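Local coordinates for 11S globulin seed storage protein (Amaranthus hypochondriacus, PDB 3QAC) that serves as a nutrient reservoir in amaranth seed, storing protein in oligomers built from two-cupin subunits, at the interface of chains A and B. Numbering follows the deposited sequence. Chains: chain A/B, 11S globulin seed storage protein.

Contact 1: the interface of chains A and B. Residues chain A 180, 189, 207-210, 213; chain B 362-365.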
# COMPACT_ATOMS: atom_id res chain seq x y z
N ARG A 180 -5.93 4.98 -20.13
CA ARG A 180 -7.13 4.36 -20.63
C ARG A 180 -6.92 3.57 -21.91
O ARG A 180 -6.29 4.05 -22.85
CB ARG A 180 -8.22 5.39 -20.86
CG ARG A 180 -9.58 4.71 -21.01
CD ARG A 180 -10.66 5.72 -20.99
NE ARG A 180 -10.78 6.32 -19.68
CZ ARG A 180 -11.59 5.85 -18.75
NH1 ARG A 180 -12.32 4.79 -19.03
NH2 ARG A 180 -11.69 6.45 -17.58
N GLN A 189 -6.75 10.65 -26.98
CA GLN A 189 -6.18 10.52 -25.64
C GLN A 189 -6.99 11.42 -24.74
O GLN A 189 -7.38 12.51 -25.13
CB GLN A 189 -4.71 10.93 -25.61
CG GLN A 189 -3.81 10.02 -26.43
CD GLN A 189 -3.96 8.55 -26.04
OE1 GLN A 189 -4.04 7.66 -26.90
NE2 GLN A 189 -4.03 8.28 -24.73
N ASN A 207 -1.83 8.40 -35.36
CA ASN A 207 -0.78 7.58 -34.77
C ASN A 207 -1.24 6.88 -33.49
O ASN A 207 -0.41 6.40 -32.71
CB ASN A 207 0.47 8.42 -34.51
CG ASN A 207 1.76 7.59 -34.48
OD1 ASN A 207 1.78 6.42 -34.88
ND2 ASN A 207 2.85 8.20 -34.01
N THR A 208 -2.55 6.85 -33.25
CA THR A 208 -3.10 6.16 -32.08
C THR A 208 -4.46 5.55 -32.38
O THR A 208 -5.03 5.78 -33.44
CB THR A 208 -3.26 7.10 -30.87
OG1 THR A 208 -4.45 7.89 -31.03
CG2 THR A 208 -2.05 8.01 -30.70
N GLY A 209 -4.96 4.76 -31.43
CA GLY A 209 -6.26 4.11 -31.57
C GLY A 209 -6.59 3.18 -30.42
O GLY A 209 -5.93 3.23 -29.37
N ASN A 210 -7.62 2.34 -30.61
CA ASN A 210 -8.04 1.34 -29.62
C ASN A 210 -7.06 0.17 -29.63
O ASN A 210 -6.27 0.03 -30.56
CB ASN A 210 -9.47 0.86 -29.89
CG ASN A 210 -9.56 -0.14 -31.04
OD1 ASN A 210 -9.01 -1.23 -30.95
ND2 ASN A 210 -10.26 0.22 -32.11
N ARG A 213 -6.21 -1.84 -32.80
CA ARG A 213 -5.38 -1.20 -33.80
C ARG A 213 -3.92 -1.62 -33.64
O ARG A 213 -3.15 -1.63 -34.60
CB ARG A 213 -5.49 0.33 -33.73
CG ARG A 213 -4.20 1.05 -34.10
CD ARG A 213 -4.43 2.37 -34.81
NE ARG A 213 -3.17 2.92 -35.30
CZ ARG A 213 -3.05 4.04 -36.02
NH1 ARG A 213 -4.13 4.75 -36.34
NH2 ARG A 213 -1.85 4.46 -36.41
N ASP B 362 -1.57 1.61 -24.33
CA ASP B 362 -2.83 2.32 -24.18
C ASP B 362 -3.14 3.20 -25.38
O ASP B 362 -4.25 3.70 -25.53
CB ASP B 362 -2.81 3.18 -22.92
CG ASP B 362 -1.60 4.10 -22.87
OD1 ASP B 362 -1.78 5.32 -22.90
OD2 ASP B 362 -0.46 3.58 -22.80
N GLN B 363 -2.14 3.37 -26.24
CA GLN B 363 -2.25 4.25 -27.40
C GLN B 363 -2.69 3.49 -28.64
O GLN B 363 -2.86 4.07 -29.71
CB GLN B 363 -0.89 4.89 -27.69
CG GLN B 363 -0.88 6.39 -27.66
CD GLN B 363 -0.21 6.91 -26.43
OE1 GLN B 363 -0.81 6.94 -25.36
NE2 GLN B 363 1.06 7.29 -26.56
N GLY B 364 -2.83 2.17 -28.52
CA GLY B 364 -3.14 1.32 -29.65
C GLY B 364 -1.89 1.04 -30.48
O GLY B 364 -1.98 0.55 -31.60
N GLN B 365 -0.73 1.34 -29.91
CA GLN B 365 0.55 1.12 -30.59
C GLN B 365 1.15 -0.20 -30.15
O GLN B 365 1.14 -0.52 -28.96
CB GLN B 365 1.53 2.26 -30.28
CG GLN B 365 1.11 3.61 -30.84
CD GLN B 365 0.71 3.52 -32.31
OE1 GLN B 365 1.53 3.18 -33.18
NE2 GLN B 365 -0.56 3.82 -32.60
O HOH W 1 -4.22 6.60 -21.72
O HOH W 2 -6.78 2.62 -26.48
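On one face of the A:Arg213 guanidinium, toward its rim, sits the backbone N of A:Thr208, 3.9 Å above the plane, so this contact comes from its own chain. The A:Arg213 side chain runs alongside B:Gln365, both pointing the same way, with guanidinium and amide planes steeply inclined. Two amide pairs cross at about right angles: A:Gln189 with B:Gln363, planes 66° apart, and A:Asn207 with B:Gln365. The A:Gln189 chain bends at chi2 (-54°) and sets its OE1 3.5 Å from CG of B:Gln363. That same CG meets the methyl CG2 of A:Thr208 at 3.6 Å, so the aliphatic part of B:Gln363 is met by two neighbouring groups of chain A.

The direct polar link is made by backbone: the amide N of A:Gly209 donates to the carbonyl O of B:Gln363 at 2.8 Å, approaching from above the carbonyl plane rather than along a lone pair. NE2 of B:Gln365 lies 2.6 Å from the carbonyl O of A:Asn207, yet its N-H points elsewhere as modelled, and this is not a hydrogen bond. Water fills in beside the turn. Water 2 lies 2.9 Å from B:Asp362 O and also meets A:Gly209 O, while water 1 lies 3.0 Å from the carboxylate OD1 of B:Asp362 and also meets A:Arg180 N. The patch thus seats the B:362-365 turn against loops of the neighbouring subunit, its polar links made by backbone and water while the glutamine side chains supply much of the packing.

Contact 2: the interface of chains A and B. Residues chain A 211-212, 214-216, 220; chain B 338, 358, 360-361, 364-366, 385-387, 411.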
# COMPACT_ATOMS: atom_id res chain seq x y z
N ILE A 211 -7.11 -0.69 -28.61
CA ILE A 211 -6.04 -1.67 -28.46
C ILE A 211 -5.91 -2.59 -29.66
O ILE A 211 -4.82 -3.08 -29.95
CB ILE A 211 -6.16 -2.50 -27.17
CG1 ILE A 211 -7.35 -3.44 -27.24
CG2 ILE A 211 -6.22 -1.61 -25.96
CD1 ILE A 211 -7.43 -4.33 -26.04
N PHE A 212 -7.02 -2.84 -30.34
CA PHE A 212 -7.01 -3.73 -31.49
C PHE A 212 -6.16 -3.16 -32.61
O PHE A 212 -5.45 -3.91 -33.28
CB PHE A 212 -8.43 -4.02 -31.98
CG PHE A 212 -9.22 -4.87 -31.03
CD1 PHE A 212 -10.42 -4.42 -30.52
CD2 PHE A 212 -8.74 -6.10 -30.62
CE1 PHE A 212 -11.15 -5.19 -29.63
CE2 PHE A 212 -9.45 -6.87 -29.73
CZ PHE A 212 -10.66 -6.42 -29.24
N GLY A 214 -3.54 -1.99 -32.43
CA GLY A 214 -2.16 -2.35 -32.16
C GLY A 214 -1.74 -3.69 -32.75
O GLY A 214 -0.57 -3.90 -33.07
N PHE A 215 -2.68 -4.61 -32.88
CA PHE A 215 -2.31 -5.94 -33.33
C PHE A 215 -2.23 -6.06 -34.85
O PHE A 215 -2.95 -5.40 -35.60
CB PHE A 215 -3.25 -7.00 -32.75
CG PHE A 215 -3.13 -7.17 -31.26
CD1 PHE A 215 -2.09 -7.92 -30.72
CD2 PHE A 215 -4.07 -6.60 -30.41
CE1 PHE A 215 -1.98 -8.09 -29.35
CE2 PHE A 215 -3.98 -6.77 -29.03
CZ PHE A 215 -2.93 -7.52 -28.50
N GLU A 216 -1.30 -6.91 -35.29
CA GLU A 216 -1.27 -7.42 -36.64
C GLU A 216 -2.69 -7.87 -37.01
O GLU A 216 -3.27 -8.73 -36.34
CB GLU A 216 -0.30 -8.60 -36.70
CG GLU A 216 0.52 -8.70 -37.96
CD GLU A 216 -0.20 -9.47 -39.03
OE1 GLU A 216 -1.02 -8.87 -39.76
OE2 GLU A 216 0.07 -10.69 -39.12
N LEU A 220 -5.45 -10.77 -35.59
CA LEU A 220 -6.80 -10.43 -35.13
C LEU A 220 -7.86 -11.31 -35.75
O LEU A 220 -8.67 -11.91 -35.03
CB LEU A 220 -7.13 -8.96 -35.42
CG LEU A 220 -6.61 -7.96 -34.40
CD1 LEU A 220 -7.47 -6.72 -34.41
CD2 LEU A 220 -6.58 -8.56 -33.00
N PRO B 338 -5.73 -12.75 -27.83
CA PRO B 338 -5.36 -11.44 -27.29
C PRO B 338 -6.09 -11.25 -25.97
O PRO B 338 -7.29 -11.48 -25.90
CB PRO B 338 -5.89 -10.47 -28.34
CG PRO B 338 -5.94 -11.25 -29.60
CD PRO B 338 -6.32 -12.65 -29.17
N GLN B 358 2.94 -10.42 -29.35
CA GLN B 358 2.67 -9.03 -29.68
C GLN B 358 1.92 -8.33 -28.54
O GLN B 358 0.94 -8.87 -27.98
CB GLN B 358 1.95 -8.90 -31.02
CG GLN B 358 1.86 -7.44 -31.46
CD GLN B 358 1.29 -7.24 -32.85
OE1 GLN B 358 0.61 -8.11 -33.41
NE2 GLN B 358 1.56 -6.07 -33.42
N VAL B 360 0.47 -4.49 -27.03
CA VAL B 360 -0.06 -3.19 -27.41
C VAL B 360 -0.25 -2.33 -26.16
O VAL B 360 -0.66 -2.84 -25.10
CB VAL B 360 -1.43 -3.35 -28.08
CG1 VAL B 360 -2.04 -1.99 -28.44
CG2 VAL B 360 -1.32 -4.25 -29.30
N ASN B 361 0.01 -1.04 -26.29
CA ASN B 361 -0.10 -0.15 -25.15
C ASN B 361 -1.44 0.58 -25.15
O ASN B 361 -2.35 0.21 -25.89
CB ASN B 361 1.08 0.82 -25.10
CG ASN B 361 1.06 1.82 -26.23
OD1 ASN B 361 0.11 1.87 -27.00
ND2 ASN B 361 2.11 2.63 -26.33
N GLY B 364 -2.83 2.17 -28.52
CA GLY B 364 -3.14 1.32 -29.65
C GLY B 364 -1.89 1.04 -30.48
O GLY B 364 -1.98 0.55 -31.60
N GLN B 365 -0.73 1.34 -29.91
CA GLN B 365 0.55 1.12 -30.59
C GLN B 365 1.15 -0.20 -30.15
O GLN B 365 1.14 -0.52 -28.96
CB GLN B 365 1.53 2.26 -30.28
CG GLN B 365 1.11 3.61 -30.84
CD GLN B 365 0.71 3.52 -32.31
OE1 GLN B 365 1.53 3.18 -33.18
NE2 GLN B 365 -0.56 3.82 -32.60
N SER B 366 1.69 -0.95 -31.11
CA SER B 366 2.45 -2.14 -30.79
C SER B 366 3.73 -1.70 -30.10
O SER B 366 4.39 -0.78 -30.55
CB SER B 366 2.77 -2.93 -32.06
OG SER B 366 3.64 -4.02 -31.79
N ALA B 385 -2.44 -5.00 -23.66
CA ALA B 385 -3.00 -6.13 -24.39
C ALA B 385 -1.92 -6.96 -25.05
O ALA B 385 -0.92 -6.43 -25.55
CB ALA B 385 -4.00 -5.66 -25.40
N ILE B 386 -2.13 -8.27 -25.04
CA ILE B 386 -1.13 -9.21 -25.52
C ILE B 386 -1.74 -10.48 -26.13
O ILE B 386 -2.78 -10.95 -25.68
CB ILE B 386 -0.10 -9.54 -24.42
CG1 ILE B 386 0.75 -10.73 -24.84
CG2 ILE B 386 -0.79 -9.82 -23.08
CD1 ILE B 386 1.83 -11.06 -23.87
N VAL B 387 -1.09 -10.97 -27.19
CA VAL B 387 -1.40 -12.26 -27.82
C VAL B 387 -0.12 -13.10 -27.92
O VAL B 387 0.98 -12.58 -28.08
CB VAL B 387 -2.04 -12.07 -29.23
CG1 VAL B 387 -1.11 -11.29 -30.16
CG2 VAL B 387 -2.43 -13.43 -29.83
N LEU B 411 -9.91 -11.27 -25.05
CA LEU B 411 -10.71 -10.38 -25.86
C LEU B 411 -11.55 -11.21 -26.82
O LEU B 411 -12.66 -10.82 -27.16
CB LEU B 411 -9.79 -9.43 -26.62
CG LEU B 411 -8.84 -8.73 -25.64
CD1 LEU B 411 -7.68 -8.05 -26.38
CD2 LEU B 411 -9.62 -7.73 -24.79
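A short 3-10 helix, A:211-214, and the turn leading into helix 217-224 dock on the strands 354-360 and 385-391 of chain B. The ring of A:Phe215 is the main plug. Its CG stands anti to the carbonyl carbon (chi1 -68°), and one face receives the methyl CG2 of B:Val360 over its centre, 3.6 Å from the centroid, a CH-pi contact. The rim is held too: the backbone N of B:Ile386 lies at the ring edge, in plane, and A:Phe215 CE1 touches CG1 of B:Val387 at 3.4 Å. With chi1 of B:Val360 at 178°, its two methyls divide the work, CG1 facing the carbonyl O of A:Ile211 and CG2 facing the ring and A:Gly214.

Beside this plug, A:Ile211 and B:Leu411 meet tip to tip, CD1 to CD1 at 3.7 Å. The same A:Ile211 CD1 rests on CB of B:Ala385, while A:Phe212 slides past B:Leu411 in the opposite direction. The extended B:Gln358 runs antiparallel to A:Phe215, its amide turned 83° from the ring, and its OE1 accepts a nearly straight bond from the backbone N of A:Glu216 at 2.9 Å. That amide N comes from above the carbonyl plane. The bond secures the backbone just beyond the aromatic plug. In the fold, the helical segment of one subunit lies across the second cupin barrel of its neighbour, with A:Phe215 face-on to B:Val360 of strand 354-360 and its rim against strand 385-391.

Contact 3: the interface of chains A and B. Residues chain A 170, 172; chain B 47, 343-345, 402-403.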
# COMPACT_ATOMS: atom_id res chain seq x y z
N ALA A 170 -4.28 -0.38 -6.60
CA ALA A 170 -4.68 -1.19 -7.75
C ALA A 170 -4.06 -0.73 -9.07
O ALA A 170 -3.86 -1.53 -9.98
CB ALA A 170 -6.20 -1.26 -7.86
N GLN A 172 -1.08 0.01 -11.14
CA GLN A 172 0.36 -0.26 -11.13
C GLN A 172 1.10 0.40 -12.31
O GLN A 172 2.28 0.15 -12.52
CB GLN A 172 0.61 -1.76 -11.06
CG GLN A 172 -0.05 -2.43 -9.83
CD GLN A 172 0.46 -3.84 -9.59
OE1 GLN A 172 0.09 -4.51 -8.62
NE2 GLN A 172 1.31 -4.31 -10.47
N CYS B 47 9.08 0.08 -14.41
CA CYS B 47 7.64 0.18 -14.44
C CYS B 47 6.99 -0.92 -13.58
O CYS B 47 6.06 -0.65 -12.83
CB CYS B 47 7.14 0.07 -15.89
SG CYS B 47 5.34 -0.07 -16.03
N ASN B 343 -5.16 -6.51 -13.42
CA ASN B 343 -4.72 -6.01 -12.13
C ASN B 343 -3.22 -6.03 -11.87
O ASN B 343 -2.76 -5.58 -10.83
CB ASN B 343 -5.49 -6.72 -11.00
CG ASN B 343 -5.85 -8.15 -11.35
OD1 ASN B 343 -5.15 -8.81 -12.13
ND2 ASN B 343 -6.95 -8.65 -10.78
N ALA B 344 -2.44 -6.53 -12.81
CA ALA B 344 -1.08 -6.89 -12.50
C ALA B 344 -0.15 -6.79 -13.71
O ALA B 344 -0.58 -6.97 -14.87
CB ALA B 344 -1.05 -8.32 -11.94
N HIS B 345 1.12 -6.47 -13.44
CA HIS B 345 2.16 -6.59 -14.45
C HIS B 345 2.44 -8.06 -14.60
O HIS B 345 2.37 -8.83 -13.66
CB HIS B 345 3.48 -5.90 -14.04
CG HIS B 345 3.35 -4.43 -13.86
ND1 HIS B 345 3.26 -3.55 -14.93
CD2 HIS B 345 3.27 -3.66 -12.75
CE1 HIS B 345 3.13 -2.32 -14.47
NE2 HIS B 345 3.14 -2.36 -13.16
N THR B 402 2.47 -9.37 -10.60
CA THR B 402 2.74 -8.44 -9.51
C THR B 402 1.51 -8.09 -8.69
O THR B 402 1.42 -6.98 -8.19
CB THR B 402 3.33 -7.13 -10.03
OG1 THR B 402 2.36 -6.48 -10.85
CG2 THR B 402 4.58 -7.40 -10.87
N SER B 403 0.55 -9.00 -8.56
CA SER B 403 -0.50 -8.80 -7.56
C SER B 403 -1.18 -10.08 -7.17
O SER B 403 -0.94 -11.13 -7.76
CB SER B 403 -1.56 -7.81 -8.03
OG SER B 403 -2.49 -8.43 -8.88
O HOH W 3 4.34 1.32 -11.80
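Nearly all the close contact gathers round one residue, A:Gln172, which chain B grips at both ends. Its CG is anti to the carbonyl carbon and the chain is extended beyond it, carrying the amide past B:Thr402 in the opposite direction. A:Gln172 NE2 donates to the hydroxyl OG1 of B:Thr402 in the plane of the amide, modelled very short at 2.4 Å. B:Thr402 OG1 is itself positioned by the backbone N of B:His345, which donates to it at 2.9 Å. A:Gln172 OE1, however, faces the carbonyl O of B:Thr402 at 2.8 Å, a clash of two acceptors that suggests the amide might be better modelled flipped. At the other end the imidazole NE2 of B:His345 donates to the backbone O of A:Gln172 at 2.7 Å, with that oxygen in plane at the ring edge, and CD2 packs 3.7 Å from A:Gln172 CB. An alanine in place of B:His345 would remove the ring, and would probably loosen the hold on this backbone carbonyl and the packing at CB.

The A:Ala170 end is loose, its O 4.3 Å from B:Asn343 O. At the opposite end solvent enters: the A:Gln172 carbonyl O also meets water 3, which lies 2.8 Å from the carbonyl O of B:Cys47.

Contacts 1 and 2 form one continuous stretch of the interface: their C-alpha centres are about 9 Å apart, and they share B:Gly364 and B:Gln365, weighty in contact 1 but marginal in contact 2. The 3-10 helix A:211-214 also spans them, lending A:Arg213 to contact 1 and the rest to contact 2. Contact 3 is a separate foothold, its C-alpha centre about 20 Å from that of contact 1 and 19 Å from that of contact 2. Two spaced attachments would be expected to limit rocking between subunits. The interface is not an exact two-fold, so different surfaces meet, as suits the deposited trimer; the mature protein is a hexamer.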